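Local coordinates for protein glutamate--cysteine ligase GshA (Methylobacillus flagellatus KT, PDB 3K1T) that probably acts as a glutamate--cysteine ligase, joining glutamate to cysteine in the first step of glutathione synthesis, at residues 53-58 and 272-277; 101-104 and 110-113; 112-117 and 175-180; 234-239 and 262-267; 344-349 and 403-408. One frame throughout, in Å; residues are numbered along the deposited sequence. Where two conformers were deposited one is given.

Contact 1. Residues 53-58 and 272-277; sequences AGFKLA and YGVKQE
The backbones of Phe55 and of Tyr272 to Val274 stay well apart, the shortest CA–CA separation being 7.2 Å between Phe55 and Tyr272, so side chains alone bridge the gap. The first segment holds the turn of a beta-hairpin, the link between the antiparallel strands 45-52 and 57-63, tied within itself by Ala53 N to Lys56 O at 2.9 Å. The second leaves the end of helix 251-272, where Gly273, at positive phi, closes the last turn in a Schellman motif and sends Val274 back toward the hairpin.

Phe55 is the hub. Its CG sits between the backbone N and the carbonyl carbon (chi1 61°), which stands the ring up from the turn between two aliphatic neighbours. Ala53 CB, from the same turn, lies 3.8 Å above the ring plane and over its centre; Val274 CG2 covers the opposite face as a CH-pi contact, 3.7 Å from the ring centroid and 25° off the normal. The methyl is displaced toward the rim on the CG side, so that it also touches Phe55 CB. Tyr269 of the same helix meets the Phe55 ring edge-to-face, and Leu11, Pro14 and Trp231 also touch it. This is plain hydrophobic packing, joining the hairpin to the helix end.

The two branches of Val274 divide the ring between them. CG1, anti to the backbone N (chi1 174°), reaches farther out, and its nearest ring atom is Phe55 CE2, at 3.5 Å.

Contact 2. Residues 101-104 and 110-113; sequences IPEN and FYLR
Tyr111 reaches from the first turn of helix 109-124 back to Pro102 and Glu103, bridging the strand-to-helix connection in the beta-alpha-beta unit formed by strand 97-102, helix 109-124 and strand 128-133. The polar part of the contact is one hydrogen bond: Glu103 N donates to Tyr111 OH over 2.9 Å, with a fairly straight N-H...O angle of 160°. The phenol is brought there by a side chain with CG anti to the backbone N (chi1 -178°), extending off the helix toward the strand end. Its hydroxyl has a second partner in Asn177 OD1 on the neighbouring strand 173-177, so this buried oxygen is held between the chain leaving strand 97-102 and the end of strand 173-177. Pro102 CA also lies close to the hydroxyl, 3.4 Å from Tyr111 OH.

Apolar contacts are made at the same end of the ring. Pro102 CB comes in at the ring edge, near its plane, 4.0 Å from Tyr111 CE2. Glu103 crosses the tyrosine at about a right angle and touches it with its aliphatic root, CB standing 3.7 Å from Tyr111 CZ.

Beyond that root the glutamate turns away. A bend at chi2 (-67°) takes the carboxylate off the tyrosine, and OE2 accepts from Asp179 N instead. Within this contact the carboxylate therefore stands aside, and CG makes the last touch, 4.0 Å from Tyr111 OH.

Contact 3. Residues 112-117 and 175-180; sequences LRNVHA and LLNNDL
Asn114 and Asn177 approach from opposite directions, one from helix 109-124 and the other from the end of strand 173-177, and one amide–amide hydrogen bond joins them. Asn114 ND2 donates to Asn177 OD1 across 3.2 Å. It is a longish and bent bond, with an N-H...O angle of 140°. The acceptor lies in the amide plane of Asn114, yet the donor is tilted 27° from the carbonyl plane of Asn177. Asn114 has its CG anti to the backbone N (chi1 162°), carrying the amide away from the helix toward the strand.

Other hydrogen bonds fix how each amide is rotated. Asn114 OD1 accepts from Phe69 N, Asn177 OD1 also meets Tyr111 OH, and Asn177 ND2 is held by Pro66 O and Tyr45 OH. Two buried amides thus become part of a polar network.

Just past Asn177 the chain folds into an Asx turn: Asn178 OD1 accepts from Leu180 N at 3.0 Å as the backbone leaves the sheet. Strand 173-177 runs between the parallel strands 97-102 and 194-196, and helix 109-124 packs against it, with Leu118 against Asn177 and Leu122 against Leu175.

Contact 4. Residues 234-239 and 262-267; sequences NPYFDT and LAKIRR
Lys264 of helix 251-272 lays its side chain across one face of Tyr236, just ahead of strand 237-241. From the start it is in touch: CB is 3.8 Å from Tyr236 CE2. The chain then runs out extended through CG and CD, and a bend at chi3 (73°) folds it over the ring. CE arrives above the face, 3.8 Å from the ring centroid and 14° off the normal, a CH-pi contact displaced toward the CD1–CE1 side. NZ continues beyond, 4.2 Å from the same centroid but 34° off the normal, an off-centre cation-pi interaction. At the tip, NZ gives a hydrogen bond of 2.7 Å to a water, which in turn donates to Phe237 O at 2.9 Å.

A second water joins the other end of the ring to the helix, 2.9 Å from Tyr236 OH and donating to Lys264 O at 2.8 Å. Farther in, Ile265 CG1 packs loosely near Tyr236 CD2, and Trp231 also meets the tyrosine ring.

No direct hydrogen bond links the two segments. The ammonium charge is probably stabilised by both the aromatic ring and a water, which suggests a partly hydrated, moderate attraction between the helix and the residue leading into the strand rather than a tight ionic one.

Contact 5. Residues 344-349 and 403-408; sequences PVIYMM and YAYGVV. With SO4 (sulfate ion), chain B.
Tyr405 OH is gripped by several groups, Asn52 ND2 and Arg401 NH1 by hydrogen bonds and Glu335 OE2 by a weak one, and this fixes the far end of a ring that leans on Pro344 and Ile346. The setting is helix 398-421 packed on strand 340-349 of a large antiparallel sheet, a buried helix-on-sheet interface. CA atoms come closest between Ile346 and Gly406, 6.9 Å apart, where the helix presents no side chain.

Across the interface the side-chain contacts are apolar. Pro344 and Tyr405 cross at about a right angle, with Pro344 CG 3.8 Å and CB 4.0 Å from Tyr405 CE2. Ile346 works nearer the helix: with its CG1 beside the backbone N (chi1 -51°) and a second bend at chi2 (-51°), CD1 comes 3.9 Å from Tyr405 CB. Leu50 of the next strand also touches the tyrosine, and Ala409 extends the packing of Ile346 along the helix.

Val345 and Tyr347 serve the other face of the sheet. There a sulfate, probably from the crystallisation liquor, is bound by Gly67 N, Ser47 OG, Asn63 ND2 and Arg359 NH2. Tyr347 OH adds a short hydrogen bond, weak in geometry, to sulfate O2 at 2.6 Å.

Contacts 2 and 3 form one cluster, their centres 5 Å apart, sharing Leu112 and Arg113 of helix 109-124 and facing neighbouring strands of the mixed sheet. Contacts 1 and 4 form another, centres 13 Å apart, contact 4 on the second half of helix 251-272 and contact 1 in the loop just after it; Lys56 NZ meets Asn234 O between them at 3.0 Å. The two clusters, centres 35 to 36 Å apart, lie on opposite sides of the chain's centre. Contact 5 is nearer that centre and touches contact 1, where Leu57 CD1 packs 3.7 Å from Tyr405 CE1; both reach the antiparallel sheet. Along the sequence, contact 1 encloses contacts 2, 3 and 4, and contact 5 follows.

Contact 1. Residues 53-58 and 272-277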
# COMPACT_ATOMS: atom_id res chain seq x y z
N ALA A 53 16.40 8.57 -22.81
CA ALA A 53 17.29 9.06 -23.86
C ALA A 53 17.42 10.58 -23.81
O ALA A 53 18.11 11.18 -24.64
CB ALA A 53 16.71 8.62 -25.23
N GLY A 54 16.72 11.23 -22.87
CA GLY A 54 16.64 12.70 -22.85
C GLY A 54 15.66 13.25 -23.88
O GLY A 54 14.91 14.19 -23.59
N PHE A 55 15.69 12.69 -25.09
CA PHE A 55 14.72 13.04 -26.13
C PHE A 55 13.50 12.09 -26.20
O PHE A 55 12.58 12.29 -27.04
CB PHE A 55 15.43 13.15 -27.48
CG PHE A 55 16.08 11.89 -27.95
CD1 PHE A 55 15.32 10.84 -28.49
CD2 PHE A 55 17.46 11.75 -27.91
CE1 PHE A 55 15.92 9.68 -28.94
CE2 PHE A 55 18.07 10.58 -28.37
CZ PHE A 55 17.30 9.56 -28.90
N LYS A 56 13.47 11.11 -25.31
CA LYS A 56 12.46 10.06 -25.30
C LYS A 56 12.53 9.33 -23.96
O LYS A 56 13.60 9.19 -23.39
CB LYS A 56 12.84 9.02 -26.43
CG LYS A 56 11.80 8.12 -26.76
CD LYS A 56 12.00 7.45 -28.07
CE LYS A 56 10.83 6.57 -28.36
NZ LYS A 56 10.30 6.85 -29.73
N LEU A 57 11.39 8.82 -23.47
CA LEU A 57 11.34 7.98 -22.28
C LEU A 57 10.36 6.83 -22.58
O LEU A 57 9.17 7.05 -22.67
CB LEU A 57 10.90 8.77 -21.04
CG LEU A 57 10.76 7.95 -19.76
CD1 LEU A 57 12.11 7.32 -19.28
CD2 LEU A 57 10.10 8.84 -18.66
N ALA A 58 10.89 5.62 -22.77
CA ALA A 58 10.10 4.53 -23.33
C ALA A 58 10.38 3.20 -22.64
O ALA A 58 11.50 2.94 -22.18
CB ALA A 58 10.33 4.40 -24.90
N TYR A 272 13.67 16.78 -33.38
CA TYR A 272 14.11 17.07 -32.02
C TYR A 272 15.60 17.41 -31.88
O TYR A 272 16.08 17.61 -30.78
CB TYR A 272 13.69 15.91 -31.11
CG TYR A 272 12.19 15.88 -30.87
CD1 TYR A 272 11.57 16.86 -30.08
CD2 TYR A 272 11.40 14.91 -31.43
CE1 TYR A 272 10.20 16.85 -29.84
CE2 TYR A 272 10.03 14.85 -31.17
CZ TYR A 272 9.43 15.84 -30.39
OH TYR A 272 8.08 15.79 -30.17
N GLY A 273 16.33 17.53 -32.99
CA GLY A 273 17.74 17.92 -32.97
C GLY A 273 18.70 16.87 -32.43
O GLY A 273 19.74 17.22 -31.86
N VAL A 274 18.32 15.60 -32.57
CA VAL A 274 19.09 14.49 -32.06
C VAL A 274 20.22 14.15 -33.03
O VAL A 274 19.98 13.96 -34.22
CB VAL A 274 18.17 13.23 -31.88
CG1 VAL A 274 18.97 12.02 -31.47
CG2 VAL A 274 17.04 13.53 -30.86
N LYS A 275 21.44 14.03 -32.52
CA LYS A 275 22.59 13.75 -33.36
C LYS A 275 23.09 12.32 -33.33
O LYS A 275 23.94 11.97 -34.13
CB LYS A 275 23.74 14.70 -33.03
CG LYS A 275 23.35 16.17 -33.26
CD LYS A 275 23.04 16.47 -34.74
CE LYS A 275 22.28 17.77 -34.85
NZ LYS A 275 22.11 18.21 -36.27
N GLN A 276 22.58 11.50 -32.43
CA GLN A 276 22.98 10.10 -32.41
C GLN A 276 22.40 9.35 -33.62
O GLN A 276 21.41 9.75 -34.19
CB GLN A 276 22.55 9.40 -31.11
CG GLN A 276 23.43 9.70 -29.91
CD GLN A 276 23.01 10.98 -29.22
OE1 GLN A 276 21.93 11.50 -29.46
NE2 GLN A 276 23.83 11.46 -28.33
N GLU A 277 23.07 8.26 -34.00
CA GLU A 277 22.63 7.41 -35.11
C GLU A 277 21.38 6.61 -34.75
O GLU A 277 21.34 6.00 -33.69
CB GLU A 277 23.72 6.39 -35.45
CG GLU A 277 25.09 6.94 -35.83
CD GLU A 277 25.98 5.83 -36.36
OE1 GLU A 277 25.69 5.31 -37.46
OE2 GLU A 277 26.94 5.44 -35.66

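Contact 2. Residues 101-104 and 110-113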
# COMPACT_ATOMS: atom_id res chain seq x y z
N ILE A 101 6.21 -21.58 -8.00
CA ILE A 101 7.06 -22.31 -8.95
C ILE A 101 8.17 -21.40 -9.51
O ILE A 101 7.90 -20.46 -10.23
CB ILE A 101 6.22 -22.93 -10.12
CG1 ILE A 101 5.11 -23.84 -9.53
CG2 ILE A 101 7.14 -23.70 -11.08
CD1 ILE A 101 4.24 -24.54 -10.53
N PRO A 102 9.44 -21.70 -9.20
CA PRO A 102 10.57 -20.89 -9.64
C PRO A 102 11.05 -21.28 -11.03
O PRO A 102 10.66 -22.34 -11.53
CB PRO A 102 11.62 -21.20 -8.59
CG PRO A 102 11.37 -22.65 -8.28
CD PRO A 102 9.88 -22.84 -8.39
N GLU A 103 11.88 -20.44 -11.62
CA GLU A 103 12.65 -20.83 -12.80
C GLU A 103 13.43 -22.11 -12.44
O GLU A 103 13.69 -22.39 -11.26
CB GLU A 103 13.62 -19.72 -13.23
CG GLU A 103 13.00 -18.51 -13.96
CD GLU A 103 12.44 -18.85 -15.36
OE1 GLU A 103 12.76 -19.95 -15.89
OE2 GLU A 103 11.66 -18.04 -15.93
N ASN A 104 13.76 -22.92 -13.45
CA ASN A 104 14.48 -24.18 -13.21
C ASN A 104 15.95 -24.01 -12.72
O ASN A 104 16.58 -25.00 -12.29
CB ASN A 104 14.41 -25.11 -14.44
CG ASN A 104 13.03 -25.76 -14.63
OD1 ASN A 104 12.12 -25.61 -13.81
ND2 ASN A 104 12.89 -26.54 -15.71
N PHE A 110 22.05 -15.30 -7.29
CA PHE A 110 21.18 -14.14 -7.32
C PHE A 110 19.72 -14.51 -7.54
O PHE A 110 18.85 -13.90 -6.91
CB PHE A 110 21.63 -13.12 -8.35
CG PHE A 110 23.03 -12.61 -8.11
CD1 PHE A 110 23.44 -12.21 -6.86
CD2 PHE A 110 23.93 -12.56 -9.15
CE1 PHE A 110 24.72 -11.75 -6.63
CE2 PHE A 110 25.24 -12.10 -8.93
CZ PHE A 110 25.62 -11.69 -7.68
N TYR A 111 19.46 -15.47 -8.43
CA TYR A 111 18.10 -15.96 -8.65
C TYR A 111 17.55 -16.61 -7.35
O TYR A 111 16.42 -16.35 -6.96
CB TYR A 111 17.97 -16.91 -9.86
CG TYR A 111 16.51 -17.29 -9.99
CD1 TYR A 111 15.57 -16.32 -10.35
CD2 TYR A 111 16.05 -18.55 -9.61
CE1 TYR A 111 14.22 -16.60 -10.38
CE2 TYR A 111 14.68 -18.86 -9.68
CZ TYR A 111 13.77 -17.87 -10.04
OH TYR A 111 12.41 -18.08 -10.05
N LEU A 112 18.36 -17.40 -6.66
CA LEU A 112 17.94 -17.98 -5.37
C LEU A 112 17.68 -16.89 -4.32
O LEU A 112 16.74 -17.00 -3.53
CB LEU A 112 18.94 -18.98 -4.86
CG LEU A 112 19.19 -20.19 -5.79
CD1 LEU A 112 20.32 -21.09 -5.21
CD2 LEU A 112 17.89 -20.97 -6.06
N ARG A 113 18.48 -15.84 -4.30
CA ARG A 113 18.19 -14.70 -3.42
C ARG A 113 16.88 -14.01 -3.76
O ARG A 113 16.15 -13.58 -2.84
CB ARG A 113 19.34 -13.68 -3.44
CG ARG A 113 20.61 -14.25 -2.86
CD ARG A 113 21.78 -13.32 -3.04
NE ARG A 113 22.96 -13.96 -2.46
CZ ARG A 113 24.20 -13.50 -2.52
NH1 ARG A 113 24.46 -12.35 -3.14
NH2 ARG A 113 25.18 -14.19 -1.94

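Contact 3. Residues 112-117 and 175-180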
# COMPACT_ATOMS: atom_id res chain seq x y z
N LEU A 112 18.36 -17.40 -6.66
CA LEU A 112 17.94 -17.98 -5.37
C LEU A 112 17.68 -16.89 -4.32
O LEU A 112 16.74 -17.00 -3.53
CB LEU A 112 18.94 -18.98 -4.86
CG LEU A 112 19.19 -20.19 -5.79
CD1 LEU A 112 20.32 -21.09 -5.21
CD2 LEU A 112 17.89 -20.97 -6.06
N ARG A 113 18.48 -15.84 -4.30
CA ARG A 113 18.19 -14.70 -3.42
C ARG A 113 16.88 -14.01 -3.76
O ARG A 113 16.15 -13.58 -2.84
CB ARG A 113 19.34 -13.68 -3.44
CG ARG A 113 20.61 -14.25 -2.86
CD ARG A 113 21.78 -13.32 -3.04
NE ARG A 113 22.96 -13.96 -2.46
CZ ARG A 113 24.20 -13.50 -2.52
NH1 ARG A 113 24.46 -12.35 -3.14
NH2 ARG A 113 25.18 -14.19 -1.94
N ASN A 114 16.58 -13.90 -5.06
CA ASN A 114 15.26 -13.42 -5.48
C ASN A 114 14.13 -14.29 -4.92
O ASN A 114 13.14 -13.78 -4.40
CB ASN A 114 15.17 -13.39 -6.99
CG ASN A 114 13.77 -13.32 -7.50
OD1 ASN A 114 13.10 -12.26 -7.41
ND2 ASN A 114 13.28 -14.48 -8.05
N VAL A 115 14.28 -15.60 -5.05
CA VAL A 115 13.27 -16.50 -4.50
C VAL A 115 13.04 -16.31 -3.03
O VAL A 115 11.87 -16.22 -2.60
CB VAL A 115 13.55 -17.97 -4.83
CG1 VAL A 115 12.44 -18.89 -4.17
CG2 VAL A 115 13.56 -18.12 -6.39
N HIS A 116 14.10 -16.21 -2.26
CA HIS A 116 14.00 -15.94 -0.83
C HIS A 116 13.28 -14.61 -0.52
O HIS A 116 12.38 -14.57 0.33
CB HIS A 116 15.36 -15.94 -0.16
CG HIS A 116 15.32 -15.52 1.27
ND1 HIS A 116 15.10 -16.41 2.31
CD2 HIS A 116 15.47 -14.30 1.85
CE1 HIS A 116 15.09 -15.75 3.45
NE2 HIS A 116 15.30 -14.46 3.20
N ALA A 117 13.67 -13.55 -1.22
CA ALA A 117 13.06 -12.20 -1.04
C ALA A 117 11.59 -12.18 -1.39
O ALA A 117 10.77 -11.60 -0.67
CB ALA A 117 13.84 -11.16 -1.90
N LEU A 175 1.58 -19.56 -7.99
CA LEU A 175 2.24 -18.38 -8.52
C LEU A 175 3.45 -18.78 -9.32
O LEU A 175 4.36 -19.44 -8.82
CB LEU A 175 2.66 -17.42 -7.39
CG LEU A 175 3.37 -16.13 -7.81
CD1 LEU A 175 2.44 -15.24 -8.68
CD2 LEU A 175 3.88 -15.30 -6.57
N LEU A 176 3.44 -18.43 -10.60
CA LEU A 176 4.58 -18.64 -11.46
C LEU A 176 5.64 -17.55 -11.31
O LEU A 176 5.37 -16.37 -11.54
CB LEU A 176 4.15 -18.69 -12.92
CG LEU A 176 3.14 -19.76 -13.29
CD1 LEU A 176 2.59 -19.49 -14.71
CD2 LEU A 176 3.80 -21.16 -13.15
N ASN A 177 6.87 -17.96 -10.96
CA ASN A 177 8.05 -17.10 -11.11
C ASN A 177 8.97 -17.69 -12.19
O ASN A 177 10.18 -17.50 -12.18
CB ASN A 177 8.77 -16.92 -9.78
CG ASN A 177 9.72 -15.75 -9.78
OD1 ASN A 177 10.94 -15.91 -9.62
ND2 ASN A 177 9.16 -14.54 -9.97
N ASN A 178 8.35 -18.41 -13.13
CA ASN A 178 8.99 -19.14 -14.24
C ASN A 178 8.16 -18.72 -15.47
O ASN A 178 6.94 -18.90 -15.48
CB ASN A 178 8.85 -20.63 -13.96
CG ASN A 178 9.46 -21.51 -15.04
OD1 ASN A 178 9.36 -21.22 -16.25
ND2 ASN A 178 10.10 -22.60 -14.61
N ASP A 179 8.79 -18.11 -16.47
CA ASP A 179 8.03 -17.54 -17.56
C ASP A 179 7.50 -18.57 -18.57
O ASP A 179 6.73 -18.22 -19.47
CB ASP A 179 8.80 -16.40 -18.26
CG ASP A 179 9.97 -16.87 -19.07
OD1 ASP A 179 10.13 -18.08 -19.35
OD2 ASP A 179 10.76 -15.99 -19.42
N LEU A 180 7.88 -19.84 -18.43
CA LEU A 180 7.35 -20.92 -19.28
C LEU A 180 7.51 -20.60 -20.81
O LEU A 180 6.73 -21.07 -21.65
CB LEU A 180 5.90 -21.24 -18.91
CG LEU A 180 5.60 -21.67 -17.45
CD1 LEU A 180 4.15 -22.02 -17.20
CD2 LEU A 180 6.50 -22.83 -17.00

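Contact 4. Residues 234-239 and 262-267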
# COMPACT_ATOMS: atom_id res chain seq x y z
N ASN A 234 7.00 6.08 -27.00
CA ASN A 234 6.73 4.85 -27.73
C ASN A 234 7.68 4.64 -28.91
O ASN A 234 7.70 5.43 -29.83
CB ASN A 234 5.28 4.90 -28.22
CG ASN A 234 4.78 3.55 -28.74
OD1 ASN A 234 5.47 2.52 -28.63
ND2 ASN A 234 3.60 3.56 -29.32
N PRO A 235 8.46 3.54 -28.90
CA PRO A 235 9.31 3.30 -30.09
C PRO A 235 8.47 2.86 -31.30
O PRO A 235 7.49 2.11 -31.14
CB PRO A 235 10.24 2.15 -29.65
CG PRO A 235 10.07 2.04 -28.15
CD PRO A 235 8.65 2.49 -27.89
N TYR A 236 8.85 3.29 -32.50
CA TYR A 236 8.23 2.76 -33.72
C TYR A 236 8.57 1.28 -33.83
O TYR A 236 9.61 0.81 -33.32
CB TYR A 236 8.79 3.47 -34.96
CG TYR A 236 8.38 4.91 -35.15
CD1 TYR A 236 7.04 5.30 -35.09
CD2 TYR A 236 9.34 5.89 -35.42
CE1 TYR A 236 6.66 6.62 -35.31
CE2 TYR A 236 8.98 7.19 -35.66
CZ TYR A 236 7.65 7.56 -35.60
OH TYR A 236 7.29 8.87 -35.83
N PHE A 237 7.72 0.53 -34.51
CA PHE A 237 8.06 -0.85 -34.85
C PHE A 237 7.42 -1.32 -36.17
O PHE A 237 6.50 -0.70 -36.71
CB PHE A 237 7.72 -1.81 -33.69
CG PHE A 237 6.27 -2.22 -33.63
CD1 PHE A 237 5.32 -1.37 -33.10
CD2 PHE A 237 5.86 -3.45 -34.12
CE1 PHE A 237 3.97 -1.72 -33.07
CE2 PHE A 237 4.50 -3.81 -34.10
CZ PHE A 237 3.56 -2.93 -33.58
N ASP A 238 7.89 -2.45 -36.64
CA ASP A 238 7.27 -3.14 -37.81
C ASP A 238 7.52 -4.64 -37.64
O ASP A 238 8.29 -5.06 -36.76
CB ASP A 238 7.88 -2.56 -39.09
CG ASP A 238 7.08 -2.92 -40.37
OD1 ASP A 238 5.94 -3.44 -40.28
OD2 ASP A 238 7.64 -2.68 -41.47
N THR A 239 6.90 -5.46 -38.49
CA THR A 239 7.07 -6.90 -38.41
C THR A 239 7.20 -7.50 -39.81
O THR A 239 6.80 -6.90 -40.82
CB THR A 239 5.85 -7.59 -37.76
OG1 THR A 239 4.71 -7.36 -38.58
CG2 THR A 239 5.56 -7.10 -36.36
N LEU A 262 14.21 2.96 -40.12
CA LEU A 262 15.28 3.95 -39.94
C LEU A 262 14.87 5.31 -40.44
O LEU A 262 15.17 6.32 -39.80
CB LEU A 262 16.57 3.49 -40.62
CG LEU A 262 17.29 2.31 -39.97
CD1 LEU A 262 18.39 1.78 -40.91
CD2 LEU A 262 17.90 2.66 -38.58
N ALA A 263 14.22 5.37 -41.60
CA ALA A 263 13.76 6.65 -42.16
C ALA A 263 12.75 7.34 -41.24
O ALA A 263 12.81 8.56 -41.05
CB ALA A 263 13.18 6.46 -43.57
N LYS A 264 11.81 6.58 -40.67
CA LYS A 264 10.86 7.15 -39.71
C LYS A 264 11.57 7.72 -38.47
O LYS A 264 11.19 8.80 -37.97
CB LYS A 264 9.83 6.11 -39.25
CG LYS A 264 8.80 5.71 -40.31
CD LYS A 264 7.79 4.68 -39.79
CE LYS A 264 6.80 5.27 -38.83
NZ LYS A 264 5.81 4.23 -38.27
N ILE A 265 12.56 7.00 -37.96
CA ILE A 265 13.33 7.43 -36.79
C ILE A 265 14.13 8.71 -37.14
O ILE A 265 14.13 9.67 -36.38
CB ILE A 265 14.27 6.34 -36.24
CG1 ILE A 265 13.51 5.07 -35.83
CG2 ILE A 265 15.08 6.84 -35.05
CD1 ILE A 265 14.43 3.83 -35.75
N ARG A 266 14.76 8.72 -38.30
CA ARG A 266 15.47 9.89 -38.76
C ARG A 266 14.60 11.15 -38.78
O ARG A 266 15.09 12.21 -38.38
CB ARG A 266 16.06 9.69 -40.17
CG ARG A 266 17.32 8.91 -40.19
CD ARG A 266 18.11 9.15 -41.51
NE ARG A 266 17.37 8.68 -42.67
CZ ARG A 266 17.33 7.41 -43.10
NH1 ARG A 266 18.02 6.43 -42.51
NH2 ARG A 266 16.62 7.13 -44.19
N ARG A 267 13.33 11.05 -39.22
CA ARG A 267 12.43 12.21 -39.22
C ARG A 267 12.24 12.78 -37.83
O ARG A 267 12.28 14.01 -37.62
CB ARG A 267 11.04 11.85 -39.76
CG ARG A 267 10.95 11.73 -41.23
CD ARG A 267 9.50 11.56 -41.65
NE ARG A 267 8.67 12.67 -41.21
CZ ARG A 267 7.36 12.75 -41.40
NH1 ARG A 267 6.71 11.77 -42.02
NH2 ARG A 267 6.69 13.79 -40.97
O HOH W 1 8.59 9.78 -38.20
O HOH W 2 7.06 1.88 -37.98

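Contact 5. Residues 344-349 and 403-408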
# COMPACT_ATOMS: atom_id res chain seq x y z
N PRO A 344 16.88 1.92 -15.80
CA PRO A 344 16.01 1.55 -14.68
C PRO A 344 15.01 0.44 -14.98
O PRO A 344 14.55 0.26 -16.13
CB PRO A 344 15.23 2.86 -14.39
CG PRO A 344 15.15 3.49 -15.76
CD PRO A 344 16.51 3.24 -16.37
N VAL A 345 14.67 -0.27 -13.90
CA VAL A 345 13.65 -1.32 -13.87
C VAL A 345 12.64 -0.96 -12.77
O VAL A 345 13.05 -0.79 -11.62
CB VAL A 345 14.29 -2.68 -13.48
CG1 VAL A 345 13.25 -3.82 -13.60
CG2 VAL A 345 15.55 -2.97 -14.30
N ILE A 346 11.37 -0.84 -13.12
CA ILE A 346 10.32 -0.43 -12.21
C ILE A 346 9.48 -1.66 -11.83
O ILE A 346 8.98 -2.37 -12.72
CB ILE A 346 9.39 0.64 -12.87
CG1 ILE A 346 10.18 1.81 -13.49
CG2 ILE A 346 8.29 1.10 -11.84
CD1 ILE A 346 11.14 2.42 -12.66
N TYR A 347 9.33 -1.90 -10.53
CA TYR A 347 8.54 -3.03 -9.98
C TYR A 347 7.14 -2.58 -9.54
O TYR A 347 6.97 -1.54 -8.86
CB TYR A 347 9.29 -3.66 -8.79
CG TYR A 347 10.23 -4.75 -9.20
CD1 TYR A 347 11.20 -4.53 -10.20
CD2 TYR A 347 10.14 -6.01 -8.64
CE1 TYR A 347 12.04 -5.55 -10.61
CE2 TYR A 347 11.00 -7.04 -9.02
CZ TYR A 347 11.93 -6.81 -10.03
OH TYR A 347 12.73 -7.84 -10.45
N MSE A 348 6.15 -3.40 -9.88
CA MSE A 348 4.77 -3.22 -9.52
C MSE A 348 4.19 -4.49 -8.94
O MSE A 348 4.57 -5.59 -9.35
CB MSE A 348 3.95 -2.76 -10.72
CG MSE A 348 4.29 -1.28 -11.08
SE MSE A 348 4.08 -0.90 -12.98
CE MSE A 348 5.47 -2.08 -13.63
N MSE A 349 3.30 -4.33 -7.97
CA MSE A 349 2.42 -5.40 -7.50
C MSE A 349 1.00 -4.87 -7.53
O MSE A 349 0.74 -3.71 -7.17
CB MSE A 349 2.86 -5.88 -6.10
CG MSE A 349 4.29 -6.36 -6.12
SE MSE A 349 4.78 -7.29 -4.45
CE MSE A 349 4.03 -8.99 -4.99
N TYR A 403 8.46 9.93 -10.66
CA TYR A 403 7.03 9.92 -10.96
C TYR A 403 6.81 9.59 -12.44
O TYR A 403 5.95 8.73 -12.78
CB TYR A 403 6.31 11.24 -10.56
CG TYR A 403 4.85 11.22 -10.90
CD1 TYR A 403 3.96 10.37 -10.24
CD2 TYR A 403 4.32 12.06 -11.89
CE1 TYR A 403 2.62 10.34 -10.53
CE2 TYR A 403 2.93 12.02 -12.21
CZ TYR A 403 2.10 11.14 -11.53
OH TYR A 403 0.73 11.09 -11.84
N ALA A 404 7.57 10.25 -13.33
CA ALA A 404 7.48 9.97 -14.76
C ALA A 404 7.84 8.50 -15.06
O ALA A 404 7.16 7.86 -15.85
CB ALA A 404 8.36 10.94 -15.60
N TYR A 405 8.88 7.97 -14.43
CA TYR A 405 9.21 6.55 -14.61
C TYR A 405 8.01 5.66 -14.22
O TYR A 405 7.67 4.68 -14.93
CB TYR A 405 10.44 6.14 -13.78
CG TYR A 405 11.78 6.64 -14.27
CD1 TYR A 405 11.88 7.46 -15.38
CD2 TYR A 405 12.96 6.30 -13.62
CE1 TYR A 405 13.15 7.92 -15.83
CE2 TYR A 405 14.22 6.75 -14.06
CZ TYR A 405 14.29 7.55 -15.18
OH TYR A 405 15.52 8.02 -15.64
N GLY A 406 7.38 5.97 -13.09
CA GLY A 406 6.24 5.17 -12.63
C GLY A 406 5.01 5.29 -13.51
O GLY A 406 4.23 4.33 -13.64
N VAL A 407 4.82 6.45 -14.14
CA VAL A 407 3.73 6.62 -15.10
C VAL A 407 3.94 5.73 -16.37
O VAL A 407 3.06 4.96 -16.78
CB VAL A 407 3.54 8.10 -15.49
CG1 VAL A 407 2.63 8.22 -16.73
CG2 VAL A 407 3.00 8.92 -14.30
N VAL A 408 5.13 5.80 -16.96
CA VAL A 408 5.40 5.05 -18.17
C VAL A 408 5.40 3.54 -17.86
O VAL A 408 4.87 2.74 -18.63
CB VAL A 408 6.72 5.48 -18.83
CG1 VAL A 408 6.99 4.65 -20.12
CG2 VAL A 408 6.66 7.04 -19.14
S SO4 B . 13.51 -8.63 -13.97
O1 SO4 B . 14.79 -8.02 -13.69
O2 SO4 B . 12.69 -7.89 -13.06
O3 SO4 B . 13.08 -8.41 -15.33
O4 SO4 B . 13.53 -10.07 -13.64